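Local coordinates for hypothetical protein AQ_1354 (Aquifex aeolicus, PDB 1OZ9) that probably acts as a zinc-dependent, single-strand-specific endoribonuclease that matures the 3' end of 16S rRNA and serves in ribosome quality control, at residues 54-59 / 70-75; 41-46 / 115-120; 18-23 / 103-108. All coordinates share one frame; numbering follows the deposited sequence.

In the fold
Interactions 1 and 2 pack helices on the sheet of a matrix metalloproteinase-type fold, and interaction 3 joins the starts of two helices. Interaction 2 is central: it sets strand 41-48 against helix 105-120, which carries the probable zinc ligands His-115 and His-119. Interaction 1, its centre about 12 Å from that of interaction 2, ties helix 50-61 to the edge strand 69-78. The two touch where Ser-71 and the Phe-72/Pro-73 backbone pack against His-119 and Leu-120. Interaction 3 lies away from the probable zinc site, at the opposite end of helix 105-120. Its centre is about 17 Å from that of interaction 2 and about 21 Å from that of interaction 1.

Interaction 1 (54-59 / 70-75); sequences RELNKT and LSFPMG
Leu-70 reaches from strand 70-73 against the flank of helix 54-59, and its two methyl groups make the tighter half of this contact. CD1 of Leu-70 is set against the helix backbone, 3.8 Å from Asn-57 N, and also lies 4.0 Å from Leu-56 CB. The other branch turns to the polar end of Asn-57, with Leu-70 CD2 at 3.8 Å from Asn-57 OD1, and the two side chains cross at about a right angle. With CG of Leu-70 anti to its carbonyl carbon (chi1 -70°), CD1 reaches both Leu-56 and Asn-57, while CD2 stays with Asn-57. The Asn-57 amide is buried, and its ND2 donates to the backbone oxygen of Lys-65.

The axes of the two short segments approach to 10.2 Å at 55°, which places the helix askew to the strand. In this matrix metalloproteinase-type fold, strand 69-78 is the antiparallel edge strand of the sheet, and it pairs with strand 81-90 through backbone hydrogen bonds between Leu-70 and Val-88 and between Phe-72 and Asp-86. In metzincins, relatives in fold, the antiparallel edge strand lines the active-site cleft; consistent with a similar place here, the Leu-70 side chain is about 8 Å from that of His-119, a probable zinc ligand.

Toward Phe-72 the packing is looser. Its ring meets the helix through CZ, obliquely, at 4.2 Å from Leu-56 CB. Phe-72 also stacks edge-to-face with Tyr-60 and, like Leu-56, touches Val-88. The solvent side of the helix carries Arg-54, Glu-55 and Lys-58, all exposed. Arg-54 NE is engaged in a salt bridge with Asp-64, while Thr-59 OG1 makes a weak 3.3 Å bond to Glu-55 O.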
loop_
_atom_site.group_PDB
_atom_site.type_symbol
_atom_site.label_atom_id
_atom_site.label_comp_id
_atom_site.label_asym_id
_atom_site.label_seq_id
_atom_site.Cartn_x
_atom_site.Cartn_y
_atom_site.Cartn_z
ATOM N N ARG A 54 6.826 9.023 -10.173
ATOM C CA ARG A 54 6.637 9.208 -11.598
ATOM C C ARG A 54 7.608 8.330 -12.386
ATOM O O ARG A 54 7.214 7.669 -13.356
ATOM C CB ARG A 54 6.779 10.684 -11.966
ATOM C CG ARG A 54 6.606 10.990 -13.431
ATOM C CD ARG A 54 6.958 12.421 -13.779
ATOM N NE ARG A 54 7.025 12.644 -15.221
ATOM C CZ ARG A 54 6.810 13.822 -15.787
ATOM N NH1 ARG A 54 6.510 14.870 -15.028
ATOM N NH2 ARG A 54 6.886 13.956 -17.108
ATOM N N GLU A 55 8.875 8.311 -11.983
ATOM C CA GLU A 55 9.845 7.469 -12.673
ATOM C C GLU A 55 9.367 6.026 -12.594
ATOM O O GLU A 55 9.442 5.291 -13.571
ATOM C CB GLU A 55 11.249 7.557 -12.058
ATOM C CG GLU A 55 11.942 8.903 -12.101
ATOM C CD GLU A 55 13.216 8.912 -11.268
ATOM O OE1 GLU A 55 13.474 7.915 -10.571
ATOM O OE2 GLU A 55 13.955 9.914 -11.281
ATOM N N LEU A 56 8.877 5.628 -11.428
ATOM C CA LEU A 56 8.399 4.259 -11.236
ATOM C C LEU A 56 7.213 3.939 -12.151
ATOM O O LEU A 56 7.179 2.883 -12.809
ATOM C CB LEU A 56 8.019 4.019 -9.782
ATOM C CG LEU A 56 9.191 3.999 -8.801
ATOM C CD1 LEU A 56 8.687 3.899 -7.347
ATOM C CD2 LEU A 56 10.193 2.874 -9.156
ATOM N N ASN A 57 6.255 4.862 -12.202
ATOM C CA ASN A 57 5.065 4.715 -13.029
ATOM C C ASN A 57 5.453 4.595 -14.492
ATOM O O ASN A 57 4.888 3.798 -15.241
ATOM C CB ASN A 57 4.164 5.932 -12.832
ATOM C CG ASN A 57 2.673 5.617 -12.997
ATOM O OD1 ASN A 57 2.240 4.447 -13.030
ATOM N ND2 ASN A 57 1.875 6.679 -13.068
ATOM N N LYS A 58 6.435 5.394 -14.905
ATOM C CA LYS A 58 6.909 5.343 -16.279
ATOM C C LYS A 58 7.590 4.020 -16.580
ATOM O O LYS A 58 7.310 3.366 -17.586
ATOM C CB LYS A 58 7.906 6.471 -16.539
ATOM C CG LYS A 58 8.408 6.550 -17.988
ATOM C CD LYS A 58 9.260 7.788 -18.255
ATOM C CE LYS A 58 9.436 7.981 -19.778
ATOM N NZ LYS A 58 10.419 9.038 -20.160
ATOM N N THR A 59 8.507 3.631 -15.706
ATOM C CA THR A 59 9.294 2.429 -15.930
ATOM C C THR A 59 8.453 1.151 -15.881
ATOM O O THR A 59 8.556 0.278 -16.763
ATOM C CB THR A 59 10.426 2.369 -14.879
ATOM O OG1 THR A 59 11.441 3.324 -15.223
ATOM C CG2 THR A 59 11.151 1.031 -14.929
ATOM N N LEU A 70 1.738 2.623 -5.843
ATOM C CA LEU A 70 2.048 1.552 -6.764
ATOM C C LEU A 70 2.447 0.329 -5.949
ATOM O O LEU A 70 3.075 0.463 -4.890
ATOM C CB LEU A 70 3.163 1.955 -7.712
ATOM C CG LEU A 70 2.797 3.030 -8.757
ATOM C CD1 LEU A 70 4.046 3.426 -9.518
ATOM C CD2 LEU A 70 1.761 2.549 -9.755
ATOM N N SER A 71 2.084 -0.857 -6.414
ATOM C CA SER A 71 2.502 -2.065 -5.704
ATOM C C SER A 71 3.346 -2.962 -6.616
ATOM O O SER A 71 3.018 -3.136 -7.803
ATOM C CB SER A 71 1.248 -2.823 -5.255
ATOM O OG SER A 71 0.682 -3.370 -6.446
ATOM N N PHE A 72 4.419 -3.548 -6.079
ATOM C CA PHE A 72 5.343 -4.351 -6.882
ATOM C C PHE A 72 5.541 -5.736 -6.273
ATOM O O PHE A 72 6.255 -5.862 -5.287
ATOM C CB PHE A 72 6.717 -3.663 -6.946
ATOM C CG PHE A 72 6.664 -2.253 -7.473
ATOM C CD1 PHE A 72 6.554 -1.184 -6.615
ATOM C CD2 PHE A 72 6.662 -2.011 -8.821
ATOM C CE1 PHE A 72 6.460 0.116 -7.103
ATOM C CE2 PHE A 72 6.586 -0.703 -9.312
ATOM C CZ PHE A 72 6.504 0.349 -8.450
ATOM N N PRO A 73 4.918 -6.770 -6.834
ATOM C CA PRO A 73 5.088 -8.131 -6.301
ATOM C C PRO A 73 6.471 -8.683 -6.535
ATOM O O PRO A 73 7.079 -8.448 -7.581
ATOM C CB PRO A 73 4.077 -8.951 -7.113
ATOM C CG PRO A 73 3.988 -8.212 -8.421
ATOM C CD PRO A 73 3.973 -6.740 -7.969
ATOM N N MET A 74 6.972 -9.421 -5.547
ATOM C CA MET A 74 8.249 -10.085 -5.648
ATOM C C MET A 74 7.877 -11.568 -5.618
ATOM O O MET A 74 7.659 -12.207 -6.675
ATOM C CB MET A 74 9.138 -9.714 -4.460
ATOM C CG MET A 74 9.641 -8.279 -4.490
ATOM S SD MET A 74 10.762 -7.901 -5.900
ATOM C CE MET A 74 10.232 -6.275 -6.327
ATOM N N GLY A 75 7.787 -12.122 -4.412
ATOM C CA GLY A 75 7.264 -13.473 -4.268
ATOM C C GLY A 75 8.262 -14.552 -3.919
ATOM O O GLY A 75 7.861 -15.669 -3.622
#

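Interaction 2 (41-46 / 115-120); sequences VELSVY and HGIVHL
Leu-120 N donates to Gly-116 O at 3.0 Å, and this helical bond fixes the backbone from which Leu-120 extends to Leu-43 on strand 41-46. The meeting itself is wholly apolar. Leu-43, its CG anti to the backbone nitrogen (chi1 169°), divides its methyls between two helix residues one turn apart. The Leu-43 and Ile-117 side chains cross at about a right angle, with Leu-43 CD2 3.7 Å from Ile-117 CD1, while CD1 of Leu-43 meets Leu-120 CD1 at 3.5 Å, closer than usual for two methyl carbons. Leu-120 has a chi1 of -102°, well off a staggered value, which suggests some strain there. Ala-29 and Leu-33 of helix 22-35 close around Leu-43.

His-115 and His-119 lie in the H-x3-H-x5-H sequence of this zincin-like family, completed by His-125, and are probable zinc ligands. NE2 of His-115 is 3.2 Å from NE2 of His-119, a spacing compatible with ligation of one metal. His-115 ND1 is hydrogen-bonded to Glu-139 OE2, which would make that carboxylate a probable second-shell group steadying the ring. The chemistry thus implies a divided helix, apolar where it meets the sheet and polar where it offers its imidazoles.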
loop_
_atom_site.group_PDB
_atom_site.type_symbol
_atom_site.label_atom_id
_atom_site.label_comp_id
_atom_site.label_asym_id
_atom_site.label_seq_id
_atom_site.Cartn_x
_atom_site.Cartn_y
_atom_site.Cartn_z
ATOM N N VAL A 41 5.588 -13.331 6.349
ATOM C CA VAL A 41 5.835 -12.716 5.078
ATOM C C VAL A 41 6.569 -11.416 5.297
ATOM O O VAL A 41 6.574 -10.870 6.407
ATOM C CB VAL A 41 4.527 -12.434 4.277
ATOM C CG1 VAL A 41 3.734 -13.750 4.066
ATOM C CG2 VAL A 41 3.688 -11.396 5.002
ATOM N N GLU A 42 7.201 -10.929 4.243
ATOM C CA GLU A 42 7.914 -9.653 4.287
ATOM C C GLU A 42 7.207 -8.641 3.405
ATOM O O GLU A 42 6.787 -8.967 2.293
ATOM C CB GLU A 42 9.372 -9.829 3.841
ATOM C CG GLU A 42 10.185 -8.518 3.821
ATOM C CD GLU A 42 11.566 -8.757 3.242
ATOM O OE1 GLU A 42 11.893 -8.171 2.181
ATOM O OE2 GLU A 42 12.312 -9.577 3.831
ATOM N N LEU A 43 7.046 -7.423 3.901
ATOM C CA LEU A 43 6.382 -6.378 3.132
ATOM C C LEU A 43 7.218 -5.130 3.288
ATOM O O LEU A 43 7.569 -4.788 4.420
ATOM C CB LEU A 43 5.024 -6.077 3.755
ATOM C CG LEU A 43 4.300 -4.838 3.245
ATOM C CD1 LEU A 43 3.960 -5.020 1.752
ATOM C CD2 LEU A 43 3.025 -4.594 4.068
ATOM N N SER A 44 7.530 -4.454 2.182
ATOM C CA SER A 44 8.231 -3.183 2.270
ATOM C C SER A 44 7.265 -2.049 1.927
ATOM O O SER A 44 6.460 -2.177 0.993
ATOM C CB SER A 44 9.460 -3.163 1.361
ATOM O OG SER A 44 10.423 -4.109 1.840
ATOM N N VAL A 45 7.318 -0.969 2.711
ATOM C CA VAL A 45 6.487 0.196 2.432
ATOM C C VAL A 45 7.404 1.403 2.237
ATOM O O VAL A 45 8.258 1.687 3.108
ATOM C CB VAL A 45 5.483 0.456 3.550
ATOM C CG1 VAL A 45 4.608 1.679 3.199
ATOM C CG2 VAL A 45 4.604 -0.807 3.788
ATOM N N TYR A 46 7.281 2.104 1.108
ATOM C CA TYR A 46 8.152 3.263 0.864
ATOM C C TYR A 46 7.282 4.503 0.748
ATOM O O TYR A 46 6.318 4.497 -0.019
ATOM C CB TYR A 46 8.933 3.057 -0.434
ATOM C CG TYR A 46 10.001 4.093 -0.782
ATOM C CD1 TYR A 46 10.697 4.794 0.197
ATOM C CD2 TYR A 46 10.334 4.338 -2.120
ATOM C CE1 TYR A 46 11.681 5.713 -0.143
ATOM C CE2 TYR A 46 11.303 5.244 -2.471
ATOM C CZ TYR A 46 11.984 5.931 -1.493
ATOM O OH TYR A 46 12.956 6.832 -1.886
ATOM N N HIS A 115 -4.820 -0.218 0.311
ATOM C CA HIS A 115 -5.074 -0.378 -1.119
ATOM C C HIS A 115 -3.876 -1.097 -1.766
ATOM O O HIS A 115 -4.047 -2.034 -2.555
ATOM C CB HIS A 115 -5.297 0.992 -1.750
ATOM C CG HIS A 115 -5.791 0.939 -3.161
ATOM N ND1 HIS A 115 -7.133 0.855 -3.478
ATOM C CD2 HIS A 115 -5.123 0.976 -4.339
ATOM C CE1 HIS A 115 -7.270 0.856 -4.794
ATOM N NE2 HIS A 115 -6.066 0.914 -5.339
ATOM N N GLY A 116 -2.665 -0.668 -1.419
ATOM C CA GLY A 116 -1.461 -1.268 -1.992
ATOM C C GLY A 116 -1.287 -2.746 -1.636
ATOM O O GLY A 116 -0.895 -3.570 -2.475
ATOM N N ILE A 117 -1.592 -3.086 -0.384
ATOM C CA ILE A 117 -1.432 -4.461 0.073
ATOM C C ILE A 117 -2.395 -5.355 -0.672
ATOM O O ILE A 117 -2.020 -6.455 -1.092
ATOM C CB ILE A 117 -1.640 -4.576 1.581
ATOM C CG1 ILE A 117 -0.459 -3.908 2.282
ATOM C CG2 ILE A 117 -1.730 -6.072 2.031
ATOM C CD1 ILE A 117 -0.611 -3.806 3.771
ATOM N N VAL A 118 -3.639 -4.920 -0.813
ATOM C CA VAL A 118 -4.620 -5.742 -1.518
ATOM C C VAL A 118 -4.192 -5.997 -2.974
ATOM O O VAL A 118 -4.346 -7.115 -3.498
ATOM C CB VAL A 118 -6.045 -5.106 -1.460
ATOM C CG1 VAL A 118 -7.068 -5.952 -2.292
ATOM C CG2 VAL A 118 -6.485 -4.959 0.027
ATOM N N HIS A 119 -3.631 -4.980 -3.620
ATOM C CA HIS A 119 -3.106 -5.145 -4.973
ATOM C C HIS A 119 -2.003 -6.179 -4.957
ATOM O O HIS A 119 -1.868 -6.981 -5.886
ATOM C CB HIS A 119 -2.485 -3.852 -5.497
ATOM C CG HIS A 119 -3.434 -2.998 -6.261
ATOM N ND1 HIS A 119 -3.801 -3.268 -7.558
ATOM C CD2 HIS A 119 -4.099 -1.872 -5.900
ATOM C CE1 HIS A 119 -4.656 -2.347 -7.969
ATOM N NE2 HIS A 119 -4.847 -1.482 -6.983
ATOM N N LEU A 120 -1.184 -6.130 -3.913
ATOM C CA LEU A 120 -0.033 -7.034 -3.820
ATOM C C LEU A 120 -0.442 -8.489 -3.675
ATOM O O LEU A 120 0.325 -9.392 -4.029
ATOM C CB LEU A 120 0.829 -6.693 -2.602
ATOM C CG LEU A 120 2.129 -5.933 -2.718
ATOM C CD1 LEU A 120 2.900 -6.084 -1.387
ATOM C CD2 LEU A 120 2.968 -6.447 -3.856
#

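Interaction 3 (18-23 / 103-108); sequences RKVRKD and HSLEEE
Val-20 and Glu-106 bring their CA atoms to 6.3 Å, where the turn leading into helix 22-35 runs past the first turn of helix 105-120. In this matrix metalloproteinase-type fold, the contact therefore joins the beginnings of two helices, at the end of helix 105-120 remote from the probable zinc ligands.

Leu-105 is the main apolar partner. Its CG stands anti to the backbone nitrogen (chi1 172°), which sends the fork toward residues 19 and 20. Val-20 CG2 lies 3.9 Å from Leu-105 CG, the two side chains crossing at a slant. Leu-105 CD2 comes 3.8 Å from Lys-19 CB, the leucine side chain crossing the extended lysine chain at about a right angle; the amino end of Lys-19 leads off toward Glu-95 in a long, weak ion pair. The same Val-20 methyl, CG2, also rests 4.2 Å from Glu-106 CG, so one branch of the valine serves both helix residues. Ile-25 and Trp-28 of helix 22-35 back Val-20, and Ala-94 of helix 91-101 borders Leu-105.

A water supplies the polar link: it accepts from Arg-21 N at 3.2 Å and donates to Glu-106 OE2, at a modelled 2.5 Å that is unusually short and doubtful in its exact length. Glu-106 OE1 has a stronger partner in Lys-24, with which it forms a salt bridge. Arg-21, the N-cap residue of helix 22-35, grips Asp-23 side-on through NE and NH2. On the other segment, Ser-104 is the N-cap, its OG accepting from Glu-107 N at 2.9 Å. His-103 folds back over this turn, and its NE2 donates to Glu-108 OE1 at 2.7 Å, with OE1 in the plane of the His-103 ring and the imidazole nitrogen on the anti side of the Glu-108 carboxylate, 16° out of its plane.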
loop_
_atom_site.group_PDB
_atom_site.type_symbol
_atom_site.label_atom_id
_atom_site.label_comp_id
_atom_site.label_asym_id
_atom_site.label_seq_id
_atom_site.Cartn_x
_atom_site.Cartn_y
_atom_site.Cartn_z
ATOM N N ARG A 18 8.514 12.377 5.310
ATOM C CA ARG A 18 8.352 12.014 6.713
ATOM C C ARG A 18 7.280 12.662 7.563
ATOM O O ARG A 18 7.426 12.714 8.796
ATOM C CB ARG A 18 9.689 12.288 7.403
ATOM C CG ARG A 18 10.848 11.622 6.703
ATOM C CD ARG A 18 12.117 11.735 7.463
ATOM N NE ARG A 18 13.289 11.706 6.599
ATOM C CZ ARG A 18 13.988 10.627 6.370
ATOM N NH1 ARG A 18 13.634 9.485 6.939
ATOM N NH2 ARG A 18 15.049 10.686 5.578
ATOM N N LYS A 19 6.218 13.162 6.930
ATOM C CA LYS A 19 5.166 13.843 7.664
ATOM C C LYS A 19 4.357 12.895 8.547
ATOM O O LYS A 19 3.826 13.305 9.581
ATOM C CB LYS A 19 4.242 14.633 6.709
ATOM C CG LYS A 19 3.808 15.920 7.297
ATOM C CD LYS A 19 3.383 16.968 6.268
ATOM C CE LYS A 19 2.903 18.198 7.028
ATOM N NZ LYS A 19 2.642 19.465 6.277
ATOM N N VAL A 20 4.300 11.633 8.156
ATOM C CA VAL A 20 3.623 10.600 8.930
ATOM C C VAL A 20 4.665 9.729 9.643
ATOM O O VAL A 20 5.635 9.246 9.031
ATOM C CB VAL A 20 2.738 9.731 8.014
ATOM C CG1 VAL A 20 2.127 8.538 8.776
ATOM C CG2 VAL A 20 1.655 10.596 7.328
ATOM N N ARG A 21 4.463 9.528 10.935
ATOM C CA ARG A 21 5.372 8.740 11.746
ATOM C C ARG A 21 5.653 7.324 11.243
ATOM O O ARG A 21 4.751 6.590 10.841
ATOM C CB ARG A 21 4.854 8.684 13.190
ATOM C CG ARG A 21 5.048 9.985 13.954
ATOM C CD ARG A 21 4.345 10.028 15.295
ATOM N NE ARG A 21 4.293 8.737 15.986
ATOM C CZ ARG A 21 3.321 8.397 16.851
ATOM N NH1 ARG A 21 2.328 9.263 17.134
ATOM N NH2 ARG A 21 3.341 7.200 17.444
ATOM N N LYS A 22 6.919 6.933 11.301
ATOM C CA LYS A 22 7.317 5.614 10.837
ATOM C C LYS A 22 6.607 4.486 11.581
ATOM O O LYS A 22 6.205 3.487 10.977
ATOM C CB LYS A 22 8.857 5.435 10.985
ATOM C CG LYS A 22 9.338 4.066 10.410
ATOM C CD LYS A 22 10.703 3.675 10.993
ATOM C CE LYS A 22 11.185 2.262 10.542
ATOM N NZ LYS A 22 12.578 2.006 11.070
ATOM N N ASP A 23 6.506 4.637 12.902
ATOM C CA ASP A 23 5.864 3.600 13.705
ATOM C C ASP A 23 4.378 3.456 13.405
ATOM O O ASP A 23 3.817 2.363 13.554
ATOM C CB ASP A 23 6.125 3.792 15.207
ATOM C CG ASP A 23 5.604 5.131 15.756
ATOM O OD1 ASP A 23 5.379 6.115 15.009
ATOM O OD2 ASP A 23 5.410 5.288 16.975
ATOM N N HIS A 103 -10.135 14.605 4.356
ATOM C CA HIS A 103 -9.626 13.902 5.536
ATOM C C HIS A 103 -8.139 14.152 5.781
ATOM O O HIS A 103 -7.499 14.837 5.014
ATOM C CB HIS A 103 -9.956 12.393 5.559
ATOM C CG HIS A 103 -9.519 11.622 4.348
ATOM N ND1 HIS A 103 -10.414 10.942 3.549
ATOM C CD2 HIS A 103 -8.290 11.364 3.836
ATOM C CE1 HIS A 103 -9.762 10.308 2.591
ATOM N NE2 HIS A 103 -8.471 10.557 2.732
ATOM N N SER A 104 -7.599 13.584 6.851
ATOM C CA SER A 104 -6.195 13.823 7.184
ATOM C C SER A 104 -5.213 13.106 6.260
ATOM O O SER A 104 -5.563 12.153 5.571
ATOM C CB SER A 104 -5.920 13.450 8.639
ATOM O OG SER A 104 -5.920 12.040 8.805
ATOM N N LEU A 105 -3.979 13.592 6.237
ATOM C CA LEU A 105 -2.918 12.910 5.502
ATOM C C LEU A 105 -2.728 11.492 6.052
ATOM O O LEU A 105 -2.539 10.512 5.287
ATOM C CB LEU A 105 -1.608 13.690 5.589
ATOM C CG LEU A 105 -0.381 12.969 5.008
ATOM C CD1 LEU A 105 -0.588 12.731 3.546
ATOM C CD2 LEU A 105 0.868 13.834 5.211
ATOM N N GLU A 106 -2.790 11.372 7.375
ATOM C CA GLU A 106 -2.614 10.056 7.997
ATOM C C GLU A 106 -3.702 9.137 7.516
ATOM O O GLU A 106 -3.436 7.988 7.199
ATOM C CB GLU A 106 -2.653 10.109 9.525
ATOM C CG GLU A 106 -1.472 10.850 10.108
ATOM C CD GLU A 106 -1.296 10.655 11.608
ATOM O OE1 GLU A 106 -1.999 9.815 12.220
ATOM O OE2 GLU A 106 -0.443 11.364 12.177
ATOM N N GLU A 107 -4.932 9.643 7.458
ATOM C CA GLU A 107 -6.016 8.795 6.994
ATOM C C GLU A 107 -5.780 8.369 5.540
ATOM O O GLU A 107 -6.006 7.203 5.190
ATOM C CB GLU A 107 -7.373 9.479 7.154
ATOM C CG GLU A 107 -8.532 8.650 6.602
ATOM C CD GLU A 107 -8.841 7.380 7.409
ATOM O OE1 GLU A 107 -8.616 7.352 8.641
ATOM O OE2 GLU A 107 -9.328 6.395 6.802
ATOM N N GLU A 108 -5.289 9.281 4.707
ATOM C CA GLU A 108 -5.060 8.957 3.294
ATOM C C GLU A 108 -3.914 7.952 3.143
ATOM O O GLU A 108 -3.981 6.994 2.346
ATOM C CB GLU A 108 -4.810 10.230 2.464
ATOM C CG GLU A 108 -4.598 9.987 0.958
ATOM C CD GLU A 108 -5.837 9.430 0.248
ATOM O OE1 GLU A 108 -6.947 9.405 0.853
ATOM O OE2 GLU A 108 -5.703 9.020 -0.934
HETATM O O HOH W 1 1.966 10.803 12.373
#